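Local coordinates for putative Fe-S biosynthesis protein (Lactobacillus acidophilus, PDB 2QGO) that probably takes part in the assembly or delivery of iron-sulphur clusters, at residues 4-9 and 72-77. Sequence-based numbering, arbitrary orientation.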
loop_
_atom_site.group_PDB
_atom_site.type_symbol
_atom_site.label_atom_id
_atom_site.label_comp_id
_atom_site.label_asym_id
_atom_site.label_seq_id
_atom_site.Cartn_x
_atom_site.Cartn_y
_atom_site.Cartn_z
ATOM N N LEU A 4 0.536 8.582 11.633
ATOM C CA LEU A 4 0.629 8.387 10.153
ATOM C C LEU A 4 -0.646 8.843 9.474
ATOM O O LEU A 4 -1.746 8.489 9.893
ATOM C CB LEU A 4 0.813 6.908 9.790
ATOM C CG LEU A 4 1.955 6.015 10.260
ATOM C CD1 LEU A 4 3.280 6.562 9.782
ATOM C CD2 LEU A 4 1.912 5.912 11.768
ATOM N N ASN A 5 -0.507 9.620 8.415
ATOM C CA ASN A 5 -1.680 10.040 7.676
ATOM C C ASN A 5 -1.281 10.046 6.210
ATOM O O ASN A 5 -0.098 10.173 5.873
ATOM C CB ASN A 5 -2.169 11.419 8.131
ATOM C CG ASN A 5 -1.270 12.531 7.675
ATOM O OD1 ASN A 5 -0.219 12.787 8.269
ATOM N ND2 ASN A 5 -1.666 13.196 6.592
ATOM N N ILE A 6 -2.262 9.890 5.335
ATOM C CA ILE A 6 -1.969 9.846 3.916
ATOM C C ILE A 6 -3.088 10.443 3.092
ATOM O O ILE A 6 -4.246 10.434 3.499
ATOM C CB ILE A 6 -1.745 8.378 3.462
ATOM C CG1 ILE A 6 -1.171 8.339 2.046
ATOM C CG2 ILE A 6 -3.072 7.603 3.507
ATOM C CD1 ILE A 6 -0.773 6.937 1.590
ATOM N N LYS A 7 -2.736 10.958 1.926
ATOM C CA LYS A 7 -3.724 11.528 1.018
ATOM C C LYS A 7 -3.448 10.972 -0.374
ATOM O O LYS A 7 -2.285 10.783 -0.751
ATOM C CB LYS A 7 -3.636 13.065 1.001
ATOM C CG LYS A 7 -4.755 13.716 0.191
ATOM C CD LYS A 7 -4.912 15.199 0.510
ATOM C CE LYS A 7 -6.255 15.741 -0.014
ATOM N NZ LYS A 7 -6.452 17.190 0.327
ATOM N N PHE A 8 -4.513 10.687 -1.121
ATOM C CA PHE A 8 -4.383 10.168 -2.481
ATOM C C PHE A 8 -4.840 11.256 -3.447
ATOM O O PHE A 8 -5.951 11.772 -3.318
ATOM C CB PHE A 8 -5.268 8.936 -2.702
ATOM C CG PHE A 8 -4.991 7.793 -1.765
ATOM C CD1 PHE A 8 -5.513 7.789 -0.476
ATOM C CD2 PHE A 8 -4.219 6.707 -2.177
ATOM C CE1 PHE A 8 -5.275 6.716 0.396
ATOM C CE2 PHE A 8 -3.973 5.626 -1.312
ATOM C CZ PHE A 8 -4.505 5.636 -0.027
ATOM N N THR A 9 -3.996 11.604 -4.414
ATOM C CA THR A 9 -4.364 12.625 -5.388
ATOM C C THR A 9 -5.519 12.110 -6.252
ATOM O O THR A 9 -5.864 10.925 -6.202
ATOM C CB THR A 9 -3.175 12.980 -6.317
ATOM O OG1 THR A 9 -2.857 11.856 -7.151
ATOM C CG2 THR A 9 -1.956 13.362 -5.493
ATOM N N VAL A 72 -10.516 5.567 2.944
ATOM C CA VAL A 72 -9.757 4.429 2.467
ATOM C C VAL A 72 -9.343 3.590 3.669
ATOM O O VAL A 72 -8.804 4.112 4.649
ATOM C CB VAL A 72 -8.499 4.890 1.694
ATOM C CG1 VAL A 72 -7.669 3.687 1.266
ATOM C CG2 VAL A 72 -8.920 5.710 0.480
ATOM N N LYS A 73 -9.610 2.292 3.603
ATOM C CA LYS A 73 -9.240 1.394 4.688
ATOM C C LYS A 73 -7.811 0.925 4.421
ATOM O O LYS A 73 -7.598 -0.138 3.842
ATOM C CB LYS A 73 -10.200 0.208 4.730
ATOM C CG LYS A 73 -11.646 0.630 4.945
ATOM C CD LYS A 73 -12.597 -0.544 4.834
ATOM C CE LYS A 73 -14.008 -0.118 5.165
ATOM N NZ LYS A 73 -14.967 -1.252 5.021
ATOM N N ILE A 74 -6.846 1.746 4.827
ATOM C CA ILE A 74 -5.434 1.445 4.614
ATOM C C ILE A 74 -4.696 1.202 5.921
ATOM O O ILE A 74 -4.834 1.959 6.875
ATOM C CB ILE A 74 -4.742 2.583 3.796
ATOM C CG1 ILE A 74 -3.245 2.292 3.644
ATOM C CG2 ILE A 74 -4.985 3.942 4.459
ATOM C CD1 ILE A 74 -2.552 3.173 2.617
ATOM N N TYR A 75 -3.902 0.137 5.945
ATOM C CA TYR A 75 -3.156 -0.271 7.134
ATOM C C TYR A 75 -1.666 -0.485 6.892
ATOM O O TYR A 75 -1.188 -0.433 5.762
ATOM C CB TYR A 75 -3.722 -1.589 7.661
ATOM C CG TYR A 75 -5.162 -1.526 8.105
ATOM C CD1 TYR A 75 -5.485 -1.515 9.457
ATOM C CD2 TYR A 75 -6.205 -1.486 7.177
ATOM C CE1 TYR A 75 -6.812 -1.469 9.884
ATOM C CE2 TYR A 75 -7.549 -1.435 7.595
ATOM C CZ TYR A 75 -7.840 -1.428 8.957
ATOM O OH TYR A 75 -9.147 -1.382 9.407
ATOM N N THR A 76 -0.952 -0.745 7.985
ATOM C CA THR A 76 0.473 -1.036 7.952
ATOM C C THR A 76 0.832 -1.735 9.266
ATOM O O THR A 76 -0.047 -2.035 10.070
ATOM C CB THR A 76 1.319 0.241 7.785
ATOM O OG1 THR A 76 2.650 -0.121 7.401
ATOM C CG2 THR A 76 1.373 1.034 9.083
ATOM N N SER A 77 2.114 -2.014 9.475
ATOM C CA SER A 77 2.546 -2.680 10.700
ATOM C C SER A 77 3.515 -1.810 11.486
ATOM O O SER A 77 3.992 -0.783 10.994
ATOM C CB SER A 77 3.200 -4.035 10.382
ATOM O OG SER A 77 4.404 -3.893 9.648
#
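Phe-8 reaches across to Val-72 and Ile-74 with the far end of its ring. Phe-8 CE1 lies 3.8 Å from Val-72 CG2, and the valine spreads both methyls around that corner: CG1 sits 3.9 Å from Phe-8 CZ, while CG2 also nears CD1. The valine approaches the ring obliquely, whereas Ile-74 CD1 meets the edge close to the ring plane, 4.1 Å from Phe-8 CZ. With CG anti to the carbonyl carbon (chi1 -58°), the phenyl group extends from its strand head-on toward these two. Ile-74 is stretched out, its CG1 anti to the backbone N (chi1 177°), which carries CD1 to the ring and lets the CG2 branch meet Ile-6 CG2 at 4.2 Å. Cutting Phe-8 back to an alanine is likely to leave Val-72 and the Ile-74 CD1 methyl without their mate across the contact, with only the Ile-6 to Ile-74 touch between the segments. All four side chains are buried, and the contact is wholly apolar; the backbones stay well apart, with CA atoms of Ile-6 and Ile-74 9.1 Å from each other. Further out, Met-90 of strand 88-93 packs on Phe-8, Leu-26 and Leu-28 of strand 25-30 back Val-72 and Ile-74, and Gln-70 NE2 holds Phe-8 O. Strands 6-8 and 73-76 are not neighbours in the mixed sheet, which bends round to bring their side chains together across its interior, a hydrophobic core inside the beta fold of this Fe-S biosynthesis family.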